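PDB 1WDU: TRAS1 ORF2p from Bombyx mori, which is a telomere-specific non-LTR retrotransposon protein, probably cutting its DNA target through the N-terminal endonuclease domain seen here. Local coordinates for residues I48-P54 and K82-F88; G152-K158 and Y203-V209; L219-V225 and M237-L243. The protein carries 1 engineered substitution. Residue numbers count along the deposited sequence, not the author numbering.

Interactions 1 and 3 belong to the same six-stranded sheet. Interaction 2 belongs to the other sheet of the sandwich. Interactions 1 and 2 are buried, whereas interaction 3 is only partly so; its strand 220-225 is one of the two outermost strands of its sheet in this chain. The sheets meet at all three: the Gln-52 side chain packs on the backbone of Gly-153, and Asp-208 packs on Met-237. Chemistry follows place. Interaction 1 is mostly aliphatic, interaction 2 brings two aspartates together, and interaction 3 has a salt bridge and an aromatic pair. The side chains of Glu-53 and Asp-154 are each about 3 Å from a bound phosphate, probably from the crystallisation liquor.

Interaction 1. Residues I48-P54 and K82-F88; sequences IALIQEP and KAAIAVF
Strands 48-52 and 83-87 run antiparallel, with axes 4.6 Å apart and N-to-C directions at 159°. Ile-48 faces Val-87, Leu-50 faces Ile-85 and Gln-52 faces Ala-83 as non-hydrogen-bonded pairs. Ala-49 with Ala-86 and Ile-51 with Ala-84 are hydrogen-bonded pairs. Ala-49 N to Ala-86 O and Ala-86 N to Ala-49 O are both 2.9 Å. Ile-51 N to Ala-84 O is 2.9 Å, and Ala-84 N to Ile-51 O is 3.0 Å. Past the strand, Glu-53 turns to positive phi (57/53), and its N still bonds Lys-82 O at 2.7 Å.

Side chains alternate between the two faces. Ile-48, Leu-50, Ile-85 and Val-87 share one. Ile-48 (chi1 m, chi2 m) brings CD1 to 3.8 Å from Val-87 CG2. Leu-50 (m, t) places CD2 4.1 Å from Ile-85 CG1. Ile-48 and Ile-85 reach strand 116-123 of the second sheet. On the other face lie Ala-49, Ile-51, Ala-84 and Ala-86. Ala-49 CB meets Ala-86 CB at 3.9 Å, and Ile-51 CD1 lies 4.0 Å from Ala-86 CB. Phe-88 (chi1 m) turns its ring edge to Ala-49, CE1 to CB 3.4 Å. Helix 31-44 covers Ala-49 and Phe-88 through Leu-37.

Polar groups gather at the Gln-52 end. Gln-52 NE2 hydrogen-bonds Ser-121, and Lys-82 and Glu-53 form salt bridges with Glu-125 and Arg-29. The apolar pair thus ends in charged residues. Glu-53 probably corresponds to the active-site glutamate of DNase I-like nucleases.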
loop_
_atom_site.group_PDB
_atom_site.type_symbol
_atom_site.label_atom_id
_atom_site.label_comp_id
_atom_site.label_asym_id
_atom_site.label_seq_id
_atom_site.Cartn_x
_atom_site.Cartn_y
_atom_site.Cartn_z
ATOM N N ILE A 48 11.157 0.771 -0.701
ATOM C CA ILE A 48 9.948 0.954 0.097
ATOM C C ILE A 48 9.069 -0.293 0.248
ATOM O O ILE A 48 9.031 -1.175 -0.617
ATOM C CB ILE A 48 9.042 2.049 -0.536
ATOM C CG1 ILE A 48 9.818 3.365 -0.704
ATOM C CG2 ILE A 48 7.785 2.251 0.319
ATOM C CD1 ILE A 48 10.051 4.107 0.583
ATOM N N ALA A 49 8.349 -0.346 1.360
ATOM C CA ALA A 49 7.409 -1.423 1.602
ATOM C C ALA A 49 6.139 -0.785 2.176
ATOM O O ALA A 49 6.202 -0.033 3.155
ATOM C CB ALA A 49 7.986 -2.438 2.575
ATOM N N LEU A 50 5.004 -1.039 1.527
ATOM C CA LEU A 50 3.706 -0.537 1.987
ATOM C C LEU A 50 3.076 -1.751 2.667
ATOM O O LEU A 50 2.592 -2.675 2.008
ATOM C CB LEU A 50 2.861 -0.058 0.806
ATOM C CG LEU A 50 3.518 1.020 -0.081
ATOM C CD1 LEU A 50 2.598 1.345 -1.243
ATOM C CD2 LEU A 50 3.819 2.267 0.720
ATOM N N ILE A 51 3.103 -1.735 3.996
ATOM C CA ILE A 51 2.629 -2.839 4.816
ATOM C C ILE A 51 1.273 -2.678 5.484
ATOM O O ILE A 51 0.837 -1.568 5.781
ATOM C CB ILE A 51 3.635 -3.110 5.955
ATOM C CG1 ILE A 51 5.051 -3.215 5.396
ATOM C CG2 ILE A 51 3.264 -4.387 6.696
ATOM C CD1 ILE A 51 6.123 -3.085 6.473
ATOM N N GLN A 52 0.626 -3.816 5.729
ATOM C CA GLN A 52 -0.644 -3.865 6.441
ATOM C C GLN A 52 -0.530 -5.017 7.417
ATOM O O GLN A 52 0.069 -6.048 7.097
ATOM C CB GLN A 52 -1.831 -4.136 5.508
ATOM C CG GLN A 52 -2.036 -3.095 4.429
ATOM C CD GLN A 52 -1.091 -3.305 3.278
ATOM O OE1 GLN A 52 -0.990 -4.414 2.755
ATOM N NE2 GLN A 52 -0.395 -2.248 2.870
ATOM N N GLU A 53 -1.087 -4.832 8.612
ATOM C CA GLU A 53 -1.079 -5.876 9.628
ATOM C C GLU A 53 0.314 -6.382 10.003
ATOM O O GLU A 53 0.576 -7.586 9.958
ATOM C CB GLU A 53 -1.917 -7.061 9.150
ATOM C CG GLU A 53 -3.354 -6.724 8.830
ATOM C CD GLU A 53 -4.261 -6.865 10.027
ATOM O OE1 GLU A 53 -4.261 -5.967 10.901
ATOM O OE2 GLU A 53 -4.972 -7.890 10.099
ATOM N N PRO A 54 1.230 -5.477 10.368
ATOM C CA PRO A 54 2.569 -5.942 10.741
ATOM C C PRO A 54 2.508 -6.581 12.125
ATOM O O PRO A 54 1.587 -6.320 12.901
ATOM C CB PRO A 54 3.385 -4.659 10.739
ATOM C CG PRO A 54 2.397 -3.666 11.245
ATOM C CD PRO A 54 1.137 -4.011 10.471
ATOM N N LYS A 82 -2.264 -1.469 12.255
ATOM C CA LYS A 82 -2.877 -2.027 11.060
ATOM C C LYS A 82 -2.147 -1.688 9.766
ATOM O O LYS A 82 -2.252 -2.420 8.791
ATOM C CB LYS A 82 -4.338 -1.575 10.987
ATOM C CG LYS A 82 -5.083 -1.875 12.278
ATOM C CD LYS A 82 -6.535 -1.465 12.223
ATOM C CE LYS A 82 -7.199 -1.671 13.579
ATOM N NZ LYS A 82 -8.592 -1.158 13.562
ATOM N N ALA A 83 -1.399 -0.590 9.764
ATOM C CA ALA A 83 -0.666 -0.180 8.574
ATOM C C ALA A 83 0.664 0.493 8.902
ATOM O O ALA A 83 0.829 1.128 9.944
ATOM C CB ALA A 83 -1.518 0.742 7.739
ATOM N N ALA A 84 1.624 0.331 8.003
ATOM C CA ALA A 84 2.927 0.925 8.204
ATOM C C ALA A 84 3.672 1.060 6.893
ATOM O O ALA A 84 3.349 0.415 5.894
ATOM C CB ALA A 84 3.737 0.090 9.175
ATOM N N ILE A 85 4.676 1.922 6.905
ATOM C CA ILE A 85 5.493 2.127 5.733
ATOM C C ILE A 85 6.957 1.957 6.136
ATOM O O ILE A 85 7.462 2.661 7.013
ATOM C CB ILE A 85 5.247 3.522 5.129
ATOM C CG1 ILE A 85 3.805 3.601 4.604
ATOM C CG2 ILE A 85 6.250 3.792 4.022
ATOM C CD1 ILE A 85 3.399 4.955 4.021
ATOM N N ALA A 86 7.628 0.998 5.508
ATOM C CA ALA A 86 9.038 0.742 5.796
ATOM C C ALA A 86 9.920 1.334 4.703
ATOM O O ALA A 86 9.696 1.115 3.510
ATOM C CB ALA A 86 9.288 -0.758 5.903
ATOM N N VAL A 87 10.920 2.095 5.115
ATOM C CA VAL A 87 11.846 2.692 4.172
ATOM C C VAL A 87 13.196 2.014 4.373
ATOM O O VAL A 87 13.840 2.192 5.407
ATOM C CB VAL A 87 11.982 4.212 4.402
ATOM C CG1 VAL A 87 12.936 4.805 3.378
ATOM C CG2 VAL A 87 10.603 4.884 4.295
ATOM N N PHE A 88 13.607 1.210 3.397
ATOM C CA PHE A 88 14.883 0.506 3.475
ATOM C C PHE A 88 16.028 1.352 2.914
ATOM O O PHE A 88 17.197 1.125 3.233
ATOM C CB PHE A 88 14.805 -0.831 2.722
ATOM C CG PHE A 88 13.686 -1.717 3.186
ATOM C CD1 PHE A 88 12.415 -1.621 2.612
ATOM C CD2 PHE A 88 13.879 -2.603 4.238
ATOM C CE1 PHE A 88 11.350 -2.397 3.084
ATOM C CE2 PHE A 88 12.826 -3.380 4.720
ATOM C CZ PHE A 88 11.559 -3.274 4.142
#

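Interaction 2. Residues G152-K158 and Y203-V209; sequences GGDANAK and YQSRVDV
Val-207 gives up the most surface here, followed by Lys-158 and Val-209. Val-207 breaks the strand with phi/psi -116/-1. Its O accepts Ala-155 N at 3.0 Å and, weakly, Asn-156 N at 3.4 Å. Its chi1 is m, and CG2 sits 3.3 Å from Asp-154 OD1. That oxygen also closes an Asx turn, accepting Asn-156 N at 2.9 Å.

Val-209 continues the antiparallel pairing. It forms a hydrogen-bonded pair with Gly-153: Val-209 N to Gly-153 O is 3.0 Å and Gly-153 N to Val-209 O is 3.1 Å. Val-209 CG2 touches Ala-155 CB at 4.0 Å.

Lys-158 is extended (m, t, t, t). Its NZ makes a weak bond to Tyr-203 OH at 3.4 Å, and Tyr-203 is poorly ordered.

Asp-154 and Asp-208 face each other as a non-hydrogen-bonded pair. Their like charges come close, Asp-154 OD1 lying 4.1 Å from Asp-208 OD2. Asp-208 OD1 hydrogen-bonds Thr-193, and Asp-154 touches His-234. A strand end reading Gly-Asp-Ala-Asn beside a histidine is consistent with the active site of the DNase I-like fold.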
loop_
_atom_site.group_PDB
_atom_site.type_symbol
_atom_site.label_atom_id
_atom_site.label_comp_id
_atom_site.label_asym_id
_atom_site.label_seq_id
_atom_site.Cartn_x
_atom_site.Cartn_y
_atom_site.Cartn_z
ATOM N N GLY A 152 -1.558 2.295 -1.374
ATOM C CA GLY A 152 -1.444 0.855 -1.468
ATOM C C GLY A 152 -1.929 0.214 -0.184
ATOM O O GLY A 152 -1.587 0.665 0.917
ATOM N N GLY A 153 -2.738 -0.828 -0.320
ATOM C CA GLY A 153 -3.224 -1.512 0.853
ATOM C C GLY A 153 -4.264 -2.575 0.572
ATOM O O GLY A 153 -4.489 -2.971 -0.572
ATOM N N ASP A 154 -4.887 -3.034 1.653
ATOM C CA ASP A 154 -5.925 -4.042 1.604
ATOM C C ASP A 154 -7.249 -3.314 1.809
ATOM O O ASP A 154 -7.509 -2.785 2.881
ATOM C CB ASP A 154 -5.709 -5.066 2.728
ATOM C CG ASP A 154 -6.727 -6.188 2.705
ATOM O OD1 ASP A 154 -7.634 -6.162 1.847
ATOM O OD2 ASP A 154 -6.621 -7.100 3.551
ATOM N N ALA A 155 -8.079 -3.285 0.778
ATOM C CA ALA A 155 -9.370 -2.618 0.862
ATOM C C ALA A 155 -10.494 -3.560 1.267
ATOM O O ALA A 155 -11.599 -3.106 1.582
ATOM C CB ALA A 155 -9.705 -1.983 -0.477
ATOM N N ASN A 156 -10.215 -4.864 1.272
ATOM C CA ASN A 156 -11.242 -5.852 1.590
ATOM C C ASN A 156 -12.500 -5.457 0.814
ATOM O O ASN A 156 -13.588 -5.358 1.377
ATOM C CB ASN A 156 -11.552 -5.863 3.092
ATOM C CG ASN A 156 -10.583 -6.713 3.883
ATOM O OD1 ASN A 156 -9.837 -6.207 4.724
ATOM N ND2 ASN A 156 -10.587 -8.012 3.619
ATOM N N ALA A 157 -12.328 -5.200 -0.477
ATOM C CA ALA A 157 -13.426 -4.794 -1.354
ATOM C C ALA A 157 -13.138 -5.383 -2.723
ATOM O O ALA A 157 -11.988 -5.419 -3.170
ATOM C CB ALA A 157 -13.508 -3.260 -1.445
ATOM N N LYS A 158 -14.186 -5.828 -3.399
ATOM C CA LYS A 158 -14.017 -6.460 -4.693
ATOM C C LYS A 158 -14.478 -5.621 -5.853
ATOM O O LYS A 158 -15.519 -4.973 -5.792
ATOM C CB LYS A 158 -14.766 -7.797 -4.712
ATOM C CG LYS A 158 -14.424 -8.710 -3.549
ATOM C CD LYS A 158 -15.034 -10.095 -3.708
ATOM C CE LYS A 158 -14.539 -11.034 -2.612
ATOM N NZ LYS A 158 -14.862 -12.466 -2.909
ATOM N N TYR A 203 -10.032 -20.968 -1.254
ATOM C CA TYR A 203 -10.674 -19.671 -1.460
ATOM C C TYR A 203 -9.669 -18.604 -1.875
ATOM O O TYR A 203 -8.752 -18.283 -1.122
ATOM C CB TYR A 203 -11.380 -19.224 -0.180
ATOM C CG TYR A 203 -11.843 -17.785 -0.208
ATOM C CD1 TYR A 203 -12.800 -17.353 -1.128
ATOM C CD2 TYR A 203 -11.325 -16.850 0.690
ATOM C CE1 TYR A 203 -13.231 -16.026 -1.152
ATOM C CE2 TYR A 203 -11.748 -15.521 0.675
ATOM C CZ TYR A 203 -12.700 -15.116 -0.247
ATOM O OH TYR A 203 -13.126 -13.806 -0.256
ATOM N N GLN A 204 -9.851 -18.052 -3.071
ATOM C CA GLN A 204 -8.957 -17.018 -3.578
ATOM C C GLN A 204 -9.718 -15.729 -3.886
ATOM O O GLN A 204 -10.918 -15.758 -4.174
ATOM C CB GLN A 204 -8.244 -17.510 -4.838
ATOM C CG GLN A 204 -7.510 -18.831 -4.659
ATOM C CD GLN A 204 -6.660 -19.196 -5.864
ATOM O OE1 GLN A 204 -7.162 -19.292 -6.985
ATOM N NE2 GLN A 204 -5.365 -19.401 -5.637
ATOM N N SER A 205 -9.016 -14.598 -3.825
ATOM C CA SER A 205 -9.629 -13.299 -4.093
ATOM C C SER A 205 -8.591 -12.206 -4.308
ATOM O O SER A 205 -7.408 -12.387 -4.021
ATOM C CB SER A 205 -10.533 -12.892 -2.924
ATOM O OG SER A 205 -9.764 -12.607 -1.766
ATOM N N ARG A 206 -9.045 -11.071 -4.822
ATOM C CA ARG A 206 -8.173 -9.925 -5.052
ATOM C C ARG A 206 -8.835 -8.747 -4.348
ATOM O O ARG A 206 -9.743 -8.122 -4.893
ATOM C CB ARG A 206 -8.018 -9.632 -6.557
ATOM C CG ARG A 206 -6.991 -10.511 -7.275
ATOM C CD ARG A 206 -7.012 -10.324 -8.803
ATOM N NE ARG A 206 -6.504 -9.028 -9.261
ATOM C CZ ARG A 206 -5.231 -8.774 -9.573
ATOM N NH1 ARG A 206 -4.307 -9.725 -9.478
ATOM N NH2 ARG A 206 -4.879 -7.567 -10.003
ATOM N N VAL A 207 -8.386 -8.465 -3.129
ATOM C CA VAL A 207 -8.947 -7.370 -2.348
ATOM C C VAL A 207 -7.925 -6.269 -2.067
ATOM O O VAL A 207 -8.246 -5.256 -1.436
ATOM C CB VAL A 207 -9.546 -7.889 -1.010
ATOM C CG1 VAL A 207 -10.717 -8.816 -1.296
ATOM C CG2 VAL A 207 -8.492 -8.622 -0.199
ATOM N N ASP A 208 -6.699 -6.465 -2.546
ATOM C CA ASP A 208 -5.636 -5.479 -2.366
ATOM C C ASP A 208 -5.587 -4.545 -3.580
ATOM O O ASP A 208 -5.585 -4.997 -4.723
ATOM C CB ASP A 208 -4.285 -6.178 -2.186
ATOM C CG ASP A 208 -4.257 -7.085 -0.969
ATOM O OD1 ASP A 208 -4.548 -8.296 -1.118
ATOM O OD2 ASP A 208 -3.955 -6.588 0.143
ATOM N N VAL A 209 -5.548 -3.243 -3.335
ATOM C CA VAL A 209 -5.529 -2.285 -4.432
ATOM C C VAL A 209 -4.395 -1.279 -4.299
ATOM O O VAL A 209 -3.968 -0.941 -3.189
ATOM C CB VAL A 209 -6.882 -1.488 -4.534
ATOM C CG1 VAL A 209 -7.070 -0.960 -5.950
ATOM C CG2 VAL A 209 -8.057 -2.372 -4.145
#

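Interaction 3. Residues L219-V225 and M237-L243; sequences LIDGWRV and MVFNIRL
This is a beta hairpin with a beta bulge, at the edge of the six-stranded sheet. Strands 220-225 and 237-241 run antiparallel at 175°, with axes 4.7 Å apart. Strand 237-241 also pairs with strand 20-26.

Leu-219 starts the contact. Its O accepts Arg-242 N at 2.7 Å. Ile-220 (m, t) faces Ile-241 in a non-hydrogen-bonded pair and packs CG2 against Phe-239 CD2 at 3.8 Å. Asp-221 and Asn-240 form a hydrogen-bonded pair: Asn-240 N to Asp-221 O is 2.8 Å and Asp-221 N to Asn-240 O is 3.2 Å. The Asp-221 side chain (chi1 p) makes a salt bridge, OD2 to Arg-242 NE 2.8 Å, in which the hydrogen bond is weak. Its OD1 takes a weak bond from Asn-240 ND2 at 3.3 Å.

Gly-222 adopts 77/17, and a CB there would clash with the Asn-240 amide. The register shifts by one between Asp-221 and Arg-224, so Gly-222 and Trp-223 together lie opposite Phe-239. Trp-223 (chi1 t) has its five-membered ring 5.8 Å from the Phe-239 ring, centroid to centroid. The planes are at 15° but slid apart, with little overlap. Trp-223 and Phe-239 reach strand 204-212 of the other sheet, touching Arg-206 and Thr-210 respectively. Arg-224 restores the pairing with Val-238: Arg-224 N to Val-238 O and Val-238 N to Arg-224 O are both 2.9 Å.

Val-225 and Met-237 form a non-hydrogen-bonded pair, Val-225 CG2 to Met-237 CG 3.8 Å. Met-237 also makes a Met-aromatic contact, its SD lying 3.5 Å from Trp-223 CZ2, oblique to the ring.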
loop_
_atom_site.group_PDB
_atom_site.type_symbol
_atom_site.label_atom_id
_atom_site.label_comp_id
_atom_site.label_asym_id
_atom_site.label_seq_id
_atom_site.Cartn_x
_atom_site.Cartn_y
_atom_site.Cartn_z
ATOM N N LEU A 219 5.592 7.143 -14.355
ATOM C CA LEU A 219 6.679 7.041 -13.388
ATOM C C LEU A 219 6.616 5.675 -12.711
ATOM O O LEU A 219 7.501 5.319 -11.934
ATOM C CB LEU A 219 6.551 8.132 -12.324
ATOM C CG LEU A 219 7.161 9.514 -12.579
ATOM C CD1 LEU A 219 6.856 9.991 -13.988
ATOM C CD2 LEU A 219 6.613 10.483 -11.545
ATOM N N ILE A 220 5.574 4.909 -13.022
ATOM C CA ILE A 220 5.385 3.599 -12.408
ATOM C C ILE A 220 5.247 2.473 -13.420
ATOM O O ILE A 220 4.555 2.617 -14.422
ATOM C CB ILE A 220 4.122 3.609 -11.500
ATOM C CG1 ILE A 220 4.349 4.547 -10.311
ATOM C CG2 ILE A 220 3.781 2.195 -11.040
ATOM C CD1 ILE A 220 3.136 4.727 -9.435
ATOM N N ASP A 221 5.902 1.348 -13.155
ATOM C CA ASP A 221 5.808 0.200 -14.049
ATOM C C ASP A 221 6.198 -1.094 -13.343
ATOM O O ASP A 221 6.704 -1.072 -12.219
ATOM C CB ASP A 221 6.680 0.417 -15.298
ATOM C CG ASP A 221 8.174 0.384 -15.001
ATOM O OD1 ASP A 221 8.713 -0.712 -14.739
ATOM O OD2 ASP A 221 8.815 1.458 -15.036
ATOM N N GLY A 222 5.937 -2.220 -13.998
ATOM C CA GLY A 222 6.282 -3.505 -13.428
ATOM C C GLY A 222 5.359 -4.010 -12.339
ATOM O O GLY A 222 5.728 -4.925 -11.599
ATOM N N TRP A 223 4.158 -3.442 -12.237
ATOM C CA TRP A 223 3.210 -3.877 -11.212
ATOM C C TRP A 223 2.888 -5.343 -11.411
ATOM O O TRP A 223 2.372 -5.739 -12.452
ATOM C CB TRP A 223 1.901 -3.077 -11.277
ATOM C CG TRP A 223 1.070 -3.226 -10.023
ATOM C CD1 TRP A 223 1.019 -2.356 -8.970
ATOM C CD2 TRP A 223 0.230 -4.337 -9.665
ATOM N NE1 TRP A 223 0.203 -2.853 -7.982
ATOM C CE2 TRP A 223 -0.294 -4.066 -8.380
ATOM C CE3 TRP A 223 -0.128 -5.533 -10.304
ATOM C CZ2 TRP A 223 -1.164 -4.954 -7.716
ATOM C CZ3 TRP A 223 -0.993 -6.417 -9.645
ATOM C CH2 TRP A 223 -1.500 -6.118 -8.361
ATOM N N ARG A 224 3.186 -6.150 -10.407
ATOM C CA ARG A 224 2.916 -7.573 -10.490
ATOM C C ARG A 224 2.717 -8.130 -9.095
ATOM O O ARG A 224 3.050 -7.479 -8.103
ATOM C CB ARG A 224 4.075 -8.311 -11.184
ATOM C CG ARG A 224 5.451 -7.977 -10.631
ATOM C CD ARG A 224 6.513 -9.010 -11.009
ATOM N NE ARG A 224 7.824 -8.661 -10.454
ATOM C CZ ARG A 224 8.843 -9.511 -10.313
ATOM N NH1 ARG A 224 8.723 -10.782 -10.685
ATOM N NH2 ARG A 224 9.990 -9.090 -9.789
ATOM N N VAL A 225 2.172 -9.339 -9.035
ATOM C CA VAL A 225 1.920 -10.015 -7.773
ATOM C C VAL A 225 2.915 -11.147 -7.563
ATOM O O VAL A 225 2.950 -12.099 -8.341
ATOM C CB VAL A 225 0.496 -10.626 -7.735
ATOM C CG1 VAL A 225 0.289 -11.382 -6.430
ATOM C CG2 VAL A 225 -0.547 -9.541 -7.889
ATOM N N MET A 237 3.017 -7.843 -3.450
ATOM C CA MET A 237 2.990 -7.197 -4.751
ATOM C C MET A 237 4.224 -6.324 -4.887
ATOM O O MET A 237 4.877 -5.990 -3.887
ATOM C CB MET A 237 1.720 -6.365 -4.903
ATOM C CG MET A 237 0.498 -7.225 -5.125
ATOM S SD MET A 237 -1.029 -6.483 -4.525
ATOM C CE MET A 237 -0.902 -6.869 -2.760
ATOM N N VAL A 238 4.547 -5.966 -6.125
ATOM C CA VAL A 238 5.724 -5.166 -6.388
ATOM C C VAL A 238 5.549 -4.264 -7.607
ATOM O O VAL A 238 4.831 -4.602 -8.547
ATOM C CB VAL A 238 6.972 -6.099 -6.617
ATOM C CG1 VAL A 238 6.967 -7.236 -5.610
ATOM C CG2 VAL A 238 6.959 -6.685 -8.017
ATOM N N PHE A 239 6.202 -3.109 -7.578
ATOM C CA PHE A 239 6.160 -2.170 -8.689
ATOM C C PHE A 239 7.308 -1.175 -8.547
ATOM O O PHE A 239 7.920 -1.085 -7.491
ATOM C CB PHE A 239 4.799 -1.449 -8.771
ATOM C CG PHE A 239 4.506 -0.532 -7.622
ATOM C CD1 PHE A 239 3.843 -1.002 -6.486
ATOM C CD2 PHE A 239 4.874 0.815 -7.679
ATOM C CE1 PHE A 239 3.550 -0.139 -5.422
ATOM C CE2 PHE A 239 4.590 1.688 -6.614
ATOM C CZ PHE A 239 3.927 1.211 -5.487
ATOM N N ASN A 240 7.600 -0.431 -9.612
ATOM C CA ASN A 240 8.709 0.522 -9.587
ATOM C C ASN A 240 8.317 1.974 -9.804
ATOM O O ASN A 240 7.306 2.274 -10.440
ATOM C CB ASN A 240 9.732 0.167 -10.670
ATOM C CG ASN A 240 10.043 -1.308 -10.722
ATOM O OD1 ASN A 240 10.674 -1.857 -9.817
ATOM N ND2 ASN A 240 9.592 -1.967 -11.787
ATOM N N ILE A 241 9.142 2.867 -9.269
ATOM C CA ILE A 241 8.963 4.304 -9.440
ATOM C C ILE A 241 10.258 4.788 -10.095
ATOM O O ILE A 241 11.333 4.701 -9.493
ATOM C CB ILE A 241 8.784 5.040 -8.104
ATOM C CG1 ILE A 241 7.571 4.485 -7.354
ATOM C CG2 ILE A 241 8.594 6.528 -8.368
ATOM C CD1 ILE A 241 7.334 5.136 -6.006
ATOM N N ARG A 242 10.151 5.271 -11.332
ATOM C CA ARG A 242 11.308 5.746 -12.091
ATOM C C ARG A 242 11.280 7.249 -12.347
ATOM O O ARG A 242 11.104 8.044 -11.421
ATOM C CB ARG A 242 11.381 5.013 -13.434
ATOM C CG ARG A 242 11.643 3.521 -13.324
ATOM C CD ARG A 242 11.436 2.847 -14.667
ATOM N NE ARG A 242 11.562 1.393 -14.598
ATOM C CZ ARG A 242 12.699 0.751 -14.355
ATOM N NH1 ARG A 242 13.819 1.433 -14.154
ATOM N NH2 ARG A 242 12.719 -0.577 -14.324
ATOM N N LEU A 243 11.461 7.620 -13.614
ATOM C CA LEU A 243 11.463 9.020 -14.045
ATOM C C LEU A 243 11.020 9.207 -15.506
ATOM O O LEU A 243 10.322 10.169 -15.826
ATOM C CB LEU A 243 12.853 9.625 -13.843
ATOM C CG LEU A 243 13.157 10.012 -12.395
ATOM C CD1 LEU A 243 14.634 10.337 -12.214
ATOM C CD2 LEU A 243 12.293 11.202 -12.039
#